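Local coordinates for protein proline iminopeptidase (PDB 3WMR) that is an amidohydrolase of the alpha/beta hydrolase fold that acts on polyketide substrates and probably can release an N-terminal proline from peptides, at residues A[106-111]-A[133-138]; A[72-77]-A[309-314]. One frame throughout, in Å; residues are numbered along the deposited sequence.

Contact 1 (A[106-111]-A[133-138]); sequences ELDNLL and SVHAAR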
ATOM      1  N   GLU A 106      -9.712 -12.036  -2.850  1.00 30.78           N
ATOM      2  CA  GLU A 106      -8.627 -12.606  -2.056  1.00 31.03           C
ATOM      3  C   GLU A 106      -8.635 -12.107  -0.606  1.00 30.51           C
ATOM      4  O   GLU A 106      -8.450 -12.889   0.324  1.00 31.92           O
ATOM      5  CB  GLU A 106      -7.257 -12.294  -2.691  1.00 31.46           C
ATOM      6  CG  GLU A 106      -6.095 -12.872  -1.904  1.00 32.31           C
ATOM      7  CD  GLU A 106      -4.729 -12.551  -2.474  1.00 32.75           C
ATOM      8  OE1 GLU A 106      -4.453 -11.379  -2.842  1.00 32.46           O
ATOM      9  OE2 GLU A 106      -3.903 -13.486  -2.521  1.00 33.87           O
ATOM     10  N   LEU A 107      -8.815 -10.808  -0.408  1.00 29.13           N
ATOM     11  CA  LEU A 107      -8.868 -10.268   0.947  1.00 28.53           C
ATOM     12  C   LEU A 107     -10.055 -10.868   1.714  1.00 28.52           C
ATOM     13  O   LEU A 107      -9.887 -11.319   2.845  1.00 28.09           O
ATOM     14  CB  LEU A 107      -8.916  -8.731   0.931  1.00 27.58           C
ATOM     15  CG  LEU A 107      -9.212  -8.028   2.253  1.00 27.02           C
ATOM     16  CD1 LEU A 107      -8.180  -8.368   3.319  1.00 26.90           C
ATOM     17  CD2 LEU A 107      -9.290  -6.525   2.056  1.00 27.12           C
ATOM     18  N   ASP A 108     -11.242 -10.874   1.102  1.00 30.53           N
ATOM     19  CA  ASP A 108     -12.426 -11.497   1.720  1.00 31.02           C
ATOM     20  C   ASP A 108     -12.141 -12.961   2.065  1.00 32.21           C
ATOM     21  O   ASP A 108     -12.408 -13.400   3.180  1.00 30.67           O
ATOM     22  CB  ASP A 108     -13.648 -11.423   0.797  1.00 32.82           C
ATOM     23  CG  ASP A 108     -14.309 -10.067   0.814  1.00 34.18           C
ATOM     24  OD1 ASP A 108     -14.238  -9.359   1.846  1.00 35.30           O
ATOM     25  OD2 ASP A 108     -14.910  -9.704  -0.204  1.00 34.62           O
ATOM     26  N   ASN A 109     -11.586 -13.703   1.108  1.00 34.02           N
ATOM     27  CA  ASN A 109     -11.241 -15.105   1.339  1.00 35.23           C
ATOM     28  C   ASN A 109     -10.294 -15.238   2.525  1.00 35.42           C
ATOM     29  O   ASN A 109     -10.488 -16.109   3.374  1.00 36.12           O
ATOM     30  CB  ASN A 109     -10.632 -15.761   0.090  1.00 36.37           C
ATOM     31  CG  ASN A 109     -10.129 -17.176   0.355  1.00 37.47           C
ATOM     32  OD1 ASN A 109      -8.920 -17.421   0.473  1.00 38.12           O
ATOM     33  ND2 ASN A 109     -11.052 -18.107   0.468  1.00 37.70           N
ATOM     34  N   LEU A 110      -9.294 -14.361   2.605  1.00 34.34           N
ATOM     35  CA  LEU A 110      -8.297 -14.440   3.680  1.00 33.91           C
ATOM     36  C   LEU A 110      -8.890 -14.180   5.072  1.00 32.10           C
ATOM     37  O   LEU A 110      -8.586 -14.889   6.033  1.00 31.83           O
ATOM     38  CB  LEU A 110      -7.144 -13.462   3.430  1.00 34.62           C
ATOM     39  CG  LEU A 110      -6.069 -13.437   4.515  1.00 35.33           C
ATOM     40  CD1 LEU A 110      -5.313 -14.756   4.553  1.00 36.48           C
ATOM     41  CD2 LEU A 110      -5.116 -12.272   4.288  1.00 36.10           C
ATOM     42  N   LEU A 111      -9.720 -13.155   5.181  1.00 31.02           N
ATOM     43  CA  LEU A 111     -10.395 -12.863   6.438  1.00 30.32           C
ATOM     44  C   LEU A 111     -11.240 -14.066   6.874  1.00 32.00           C
ATOM     45  O   LEU A 111     -11.282 -14.406   8.055  1.00 31.53           O
ATOM     46  CB  LEU A 111     -11.269 -11.615   6.298  1.00 29.47           C
ATOM     47  CG  LEU A 111     -10.526 -10.308   6.003  1.00 28.42           C
ATOM     48  CD1 LEU A 111     -11.514  -9.257   5.525  1.00 28.44           C
ATOM     49  CD2 LEU A 111      -9.741  -9.805   7.205  1.00 27.43           C
ATOM     50  N   SER A 133     -10.240   0.862   0.708  1.00 21.07           N
ATOM     51  CA  SER A 133     -11.391   1.764   0.579  1.00 22.29           C
ATOM     52  C   SER A 133     -12.539   1.089  -0.164  1.00 22.89           C
ATOM     53  O   SER A 133     -13.710   1.236   0.209  1.00 22.39           O
ATOM     54  CB  SER A 133     -11.004   3.033  -0.175  1.00 22.80           C
ATOM     55  OG  SER A 133     -10.047   3.770   0.542  1.00 23.06           O
ATOM     56  N   VAL A 134     -12.197   0.357  -1.221  1.00 24.10           N
ATOM     57  CA  VAL A 134     -13.207  -0.381  -2.002  1.00 25.26           C
ATOM     58  C   VAL A 134     -13.893  -1.417  -1.106  1.00 25.23           C
ATOM     59  O   VAL A 134     -15.126  -1.530  -1.061  1.00 25.22           O
ATOM     60  CB  VAL A 134     -12.570  -1.067  -3.237  1.00 25.86           C
ATOM     61  CG1 VAL A 134     -13.578  -1.939  -3.967  1.00 27.11           C
ATOM     62  CG2 VAL A 134     -11.999  -0.024  -4.187  1.00 26.22           C
ATOM     63  N   HIS A 135     -13.081  -2.167  -0.384  1.00 24.04           N
ATOM     64  CA  HIS A 135     -13.581  -3.109   0.607  1.00 24.05           C
ATOM     65  C   HIS A 135     -14.482  -2.448   1.670  1.00 24.20           C
ATOM     66  O   HIS A 135     -15.565  -2.942   1.932  1.00 23.65           O
ATOM     67  CB  HIS A 135     -12.403  -3.796   1.269  1.00 23.38           C
ATOM     68  CG  HIS A 135     -12.785  -4.758   2.338  1.00 23.34           C
ATOM     69  ND1 HIS A 135     -12.893  -6.114   2.112  1.00 23.98           N
ATOM     70  CD2 HIS A 135     -13.083  -4.566   3.642  1.00 22.52           C
ATOM     71  CE1 HIS A 135     -13.236  -6.715   3.235  1.00 23.37           C
ATOM     72  NE2 HIS A 135     -13.361  -5.799   4.175  1.00 23.49           N
ATOM     73  N   ALA A 136     -14.032  -1.339   2.266  1.00 23.63           N
ATOM     74  CA  ALA A 136     -14.803  -0.635   3.288  1.00 23.83           C
ATOM     75  C   ALA A 136     -16.127  -0.059   2.747  1.00 25.05           C
ATOM     76  O   ALA A 136     -17.084   0.095   3.501  1.00 25.47           O
ATOM     77  CB  ALA A 136     -13.979   0.476   3.917  1.00 23.55           C
ATOM     78  N   ALA A 137     -16.170   0.237   1.452  1.00 25.58           N
ATOM     79  CA  ALA A 137     -17.325   0.879   0.845  1.00 26.64           C
ATOM     80  C   ALA A 137     -18.499  -0.090   0.682  1.00 27.94           C
ATOM     81  O   ALA A 137     -19.635   0.337   0.561  1.00 27.51           O
ATOM     82  CB  ALA A 137     -16.947   1.498  -0.491  1.00 26.13           C
ATOM     83  N   ARG A 138     -18.212  -1.383   0.732  1.00 29.54           N
ATOM     84  CA  ARG A 138     -19.242  -2.415   0.740  1.00 32.18           C
ATOM     85  C   ARG A 138     -19.842  -2.643   2.117  1.00 32.08           C
ATOM     86  O   ARG A 138     -20.743  -3.462   2.269  1.00 31.40           O
ATOM     87  CB  ARG A 138     -18.658  -3.723   0.211  1.00 34.26           C
ATOM     88  CG  ARG A 138     -18.057  -3.546  -1.165  1.00 37.11           C
ATOM     89  CD  ARG A 138     -17.485  -4.835  -1.714  1.00 39.98           C
ATOM     90  NE  ARG A 138     -17.182  -4.840  -3.161  1.00 42.70           N
ATOM     91  CZ  ARG A 138     -16.818  -3.804  -3.931  1.00 42.17           C
ATOM     92  NH1 ARG A 138     -16.660  -2.567  -3.464  1.00 43.84           N
ATOM     93  NH2 ARG A 138     -16.577  -4.026  -5.217  1.00 42.16           N
TER
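His135 of helix 127-137 reaches across to Leu107, Asp108 and Leu111 of helix 100-113, joining two neighbouring helices that flank the central sheet of an alpha/beta hydrolase fold. The axes stay 11.8 Å apart, crossing at -68°, so a long side chain is needed to bridge them. Along helix 127-137, the small residues Ser133 and Ala136 turn to strand 143-149, while His135 lies on the other flank. With CG anti to the backbone N (chi1 178°), its imidazole projects into the interhelical groove. Leu107 CD2 sits over one ring face, 4.0 Å from the centroid of the His135 ring, in a CH-pi contact that suits a branched apolar residue. Leu111 CD1 approaches obliquely, 3.8 Å from His135 CE1. His135 NE2 is hydrogen-bonded to Tyr120 OH, which would help hold the ring's rotation. Arg138 then folds back, its NH1 giving Val134 O a weak bond while NH2 forms a salt bridge with Glu104. At the imidazole edge, near the ring plane, Asp108 OD1 lies 3.2 Å from His135 CE1, its carboxylate turned 47° to the ring.

Contact 2 (A[72-77]-A[309-314]); sequences AGWPVV and DYLESL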
ATOM      1  N   ALA A  72       1.534  -3.150  22.025  1.00 36.41           N
ATOM      2  CA  ALA A  72       0.382  -2.566  22.720  1.00 34.54           C
ATOM      3  C   ALA A  72      -0.856  -3.459  22.654  1.00 32.57           C
ATOM      4  O   ALA A  72      -1.974  -2.993  22.897  1.00 33.66           O
ATOM      5  CB  ALA A  72       0.072  -1.183  22.146  1.00 34.61           C
ATOM      6  N   GLY A  73      -0.657  -4.736  22.339  1.00 30.66           N
ATOM      7  CA  GLY A  73      -1.738  -5.723  22.344  1.00 30.51           C
ATOM      8  C   GLY A  73      -2.455  -5.982  21.019  1.00 28.72           C
ATOM      9  O   GLY A  73      -3.357  -6.808  20.963  1.00 29.92           O
ATOM     10  N   TRP A  74      -2.061  -5.299  19.954  1.00 27.84           N
ATOM     11  CA  TRP A  74      -2.727  -5.463  18.657  1.00 27.21           C
ATOM     12  C   TRP A  74      -2.123  -6.619  17.870  1.00 27.45           C
ATOM     13  O   TRP A  74      -0.932  -6.574  17.543  1.00 28.10           O
ATOM     14  CB  TRP A  74      -2.629  -4.166  17.846  1.00 26.50           C
ATOM     15  CG  TRP A  74      -3.319  -3.079  18.534  1.00 26.46           C
ATOM     16  CD1 TRP A  74      -2.777  -2.205  19.432  1.00 26.88           C
ATOM     17  CD2 TRP A  74      -4.711  -2.763  18.449  1.00 26.04           C
ATOM     18  NE1 TRP A  74      -3.742  -1.370  19.913  1.00 26.65           N
ATOM     19  CE2 TRP A  74      -4.942  -1.682  19.320  1.00 25.98           C
ATOM     20  CE3 TRP A  74      -5.787  -3.295  17.716  1.00 25.55           C
ATOM     21  CZ2 TRP A  74      -6.202  -1.103  19.485  1.00 26.45           C
ATOM     22  CZ3 TRP A  74      -7.057  -2.716  17.881  1.00 26.05           C
ATOM     23  CH2 TRP A  74      -7.247  -1.624  18.760  1.00 25.71           C
ATOM     24  N   PRO A  75      -2.934  -7.652  17.563  1.00 27.11           N
ATOM     25  CA  PRO A  75      -2.501  -8.647  16.586  1.00 27.28           C
ATOM     26  C   PRO A  75      -2.327  -8.013  15.219  1.00 27.53           C
ATOM     27  O   PRO A  75      -3.131  -7.150  14.825  1.00 26.36           O
ATOM     28  CB  PRO A  75      -3.664  -9.659  16.535  1.00 27.06           C
ATOM     29  CG  PRO A  75      -4.654  -9.244  17.562  1.00 26.32           C
ATOM     30  CD  PRO A  75      -4.365  -7.810  17.899  1.00 26.79           C
ATOM     31  N   VAL A  76      -1.282  -8.425  14.503  1.00 28.08           N
ATOM     32  CA  VAL A  76      -0.988  -7.869  13.199  1.00 27.76           C
ATOM     33  C   VAL A  76      -0.880  -8.983  12.147  1.00 28.15           C
ATOM     34  O   VAL A  76      -0.109  -9.943  12.322  1.00 29.32           O
ATOM     35  CB  VAL A  76       0.290  -7.018  13.246  1.00 27.52           C
ATOM     36  CG1 VAL A  76       0.628  -6.471  11.873  1.00 28.13           C
ATOM     37  CG2 VAL A  76       0.134  -5.865  14.234  1.00 27.05           C
ATOM     38  N   VAL A  77      -1.663  -8.848  11.073  1.00 26.77           N
ATOM     39  CA  VAL A  77      -1.683  -9.801   9.976  1.00 26.68           C
ATOM     40  C   VAL A  77      -1.033  -9.196   8.738  1.00 27.26           C
ATOM     41  O   VAL A  77      -1.594  -8.268   8.119  1.00 25.10           O
ATOM     42  CB  VAL A  77      -3.116 -10.258   9.636  1.00 27.35           C
ATOM     43  CG1 VAL A  77      -3.104 -11.262   8.487  1.00 28.11           C
ATOM     44  CG2 VAL A  77      -3.794 -10.854  10.872  1.00 27.35           C
ATOM     45  N   ASP A 309      -2.721   5.581  18.879  1.00 30.39           N
ATOM     46  CA  ASP A 309      -3.719   6.596  19.243  1.00 31.21           C
ATOM     47  C   ASP A 309      -5.038   6.398  18.470  1.00 29.13           C
ATOM     48  O   ASP A 309      -6.128   6.409  19.050  1.00 26.70           O
ATOM     49  CB  ASP A 309      -3.138   7.987  18.985  1.00 34.46           C
ATOM     50  CG  ASP A 309      -4.014   9.100  19.525  1.00 38.18           C
ATOM     51  OD1 ASP A 309      -3.790   9.510  20.687  1.00 41.95           O
ATOM     52  OD2 ASP A 309      -4.923   9.564  18.790  1.00 39.40           O
ATOM     53  N   TYR A 310      -4.928   6.190  17.160  1.00 27.51           N
ATOM     54  CA  TYR A 310      -6.101   5.914  16.332  1.00 25.00           C
ATOM     55  C   TYR A 310      -6.728   4.573  16.742  1.00 24.52           C
ATOM     56  O   TYR A 310      -7.948   4.482  16.963  1.00 22.76           O
ATOM     57  CB  TYR A 310      -5.721   5.889  14.837  1.00 25.16           C
ATOM     58  CG  TYR A 310      -6.783   5.243  13.980  1.00 24.47           C
ATOM     59  CD1 TYR A 310      -7.932   5.949  13.619  1.00 24.63           C
ATOM     60  CD2 TYR A 310      -6.679   3.915  13.589  1.00 23.54           C
ATOM     61  CE1 TYR A 310      -8.937   5.359  12.871  1.00 24.49           C
ATOM     62  CE2 TYR A 310      -7.677   3.316  12.843  1.00 24.05           C
ATOM     63  CZ  TYR A 310      -8.811   4.041  12.485  1.00 24.62           C
ATOM     64  OH  TYR A 310      -9.811   3.445  11.726  1.00 24.78           O
ATOM     65  N   LEU A 311      -5.904   3.529  16.842  1.00 23.45           N
ATOM     66  CA  LEU A 311      -6.417   2.185  17.138  1.00 23.47           C
ATOM     67  C   LEU A 311      -7.162   2.112  18.490  1.00 24.45           C
ATOM     68  O   LEU A 311      -8.187   1.438  18.599  1.00 25.19           O
ATOM     69  CB  LEU A 311      -5.294   1.121  17.064  1.00 23.02           C
ATOM     70  CG  LEU A 311      -4.734   0.782  15.670  1.00 22.80           C
ATOM     71  CD1 LEU A 311      -3.504  -0.091  15.802  1.00 23.26           C
ATOM     72  CD2 LEU A 311      -5.765   0.082  14.792  1.00 22.55           C
ATOM     73  N   GLU A 312      -6.669   2.822  19.503  1.00 25.99           N
ATOM     74  CA  GLU A 312      -7.306   2.821  20.823  1.00 26.65           C
ATOM     75  C   GLU A 312      -8.703   3.465  20.811  1.00 26.95           C
ATOM     76  O   GLU A 312      -9.558   3.063  21.589  1.00 26.94           O
ATOM     77  CB  GLU A 312      -6.414   3.485  21.881  1.00 28.20           C
ATOM     78  CG  GLU A 312      -5.207   2.648  22.293  1.00 29.86           C
ATOM     79  CD  GLU A 312      -5.573   1.380  23.049  1.00 30.21           C
ATOM     80  OE1 GLU A 312      -6.365   1.462  24.012  1.00 33.12           O
ATOM     81  OE2 GLU A 312      -5.062   0.297  22.679  1.00 30.79           O
ATOM     82  N   SER A 313      -8.946   4.421  19.917  1.00 27.21           N
ATOM     83  CA  SER A 313     -10.281   5.025  19.791  1.00 27.70           C
ATOM     84  C   SER A 313     -11.333   4.013  19.335  1.00 28.12           C
ATOM     85  O   SER A 313     -12.516   4.271  19.475  1.00 28.85           O
ATOM     86  CB  SER A 313     -10.271   6.255  18.852  1.00 28.22           C
ATOM     87  OG  SER A 313     -10.261   5.900  17.474  1.00 27.13           O
ATOM     88  N   LEU A 314     -10.898   2.865  18.810  1.00 27.91           N
ATOM     89  CA  LEU A 314     -11.796   1.828  18.300  1.00 27.20           C
ATOM     90  C   LEU A 314     -12.113   0.703  19.284  1.00 26.74           C
ATOM     91  O   LEU A 314     -12.819  -0.215  18.907  1.00 26.84           O
ATOM     92  CB  LEU A 314     -11.196   1.179  17.047  1.00 26.69           C
ATOM     93  CG  LEU A 314     -10.741   2.100  15.933  1.00 27.03           C
ATOM     94  CD1 LEU A 314     -10.072   1.264  14.858  1.00 27.46           C
ATOM     95  CD2 LEU A 314     -11.932   2.876  15.384  1.00 27.62           C
TER
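Trp74 lays its indole across Leu311, packing the loop that leads into strand 76-80 against the end of helix 300-312, the C-terminal helix of this alpha/beta hydrolase. From CB, which points toward the helix, the side chain turns at chi1 -63°, placing CG anti to the carbonyl carbon and carrying the indole out to Leu311. The inner part of the indole meets the Leu311 methyl CD1, 4.0 Å from Trp74 CD2 and 4.1 Å from Trp74 CG. Farther along, Trp74 NE1 is 3.5 Å from Glu312 OE2, which approaches at the ring edge, with the carboxylate steeply inclined to the indole. That oxygen also belongs to a salt bridge with Lys46, so the acid joins the helix end to a second loop as well. Over the six-membered ring comes Leu311 CB, whose contact with Trp74 CZ2 is 3.4 Å. This is a CH-pi contact, 3.7 Å from Leu311 CB to the centroid of the Trp74 six-membered ring and 24° off the normal. At the tip, Trp74 CH2 touches Leu311 O at 3.2 Å, the carbonyl oxygen that takes the backbone bond from Leu314 N. A broad, flat residue suits this place because one indole can span both a leucine side chain and its backbone. Before it, Gly73 takes a positive phi (94°), where a CB would collide with the preceding carbonyl. Around the pair, Trp74 also touches Ile308 of the same helix, and Leu311 reaches Val121 of strand 120-125; both rest on Val49 of strand 49-52, so the helix end and the loop share one bed on the sheet.

After three strands the chain reaches 72-77, whose partner arrives only near the C terminus. Strand 76-80 then leads on to helix 100-113, which opens contact 1; strand 120-125 follows, and helix 127-137 closes that short loop after 21 intervening residues. The remaining strands and helices come next, until 309-314 returns to 72-77 and completes contact 2, with 231 residues between its two segments. Contact 1 therefore lies wholly within the longer loop, and the two do not cross. Their centres are 19 Å apart, their nearest atoms about 5 Å, without touching. Contact 1 ties consecutive helices on one side of the sheet, whereas contact 2 brings the last helix to the loop leading into strand 76-80.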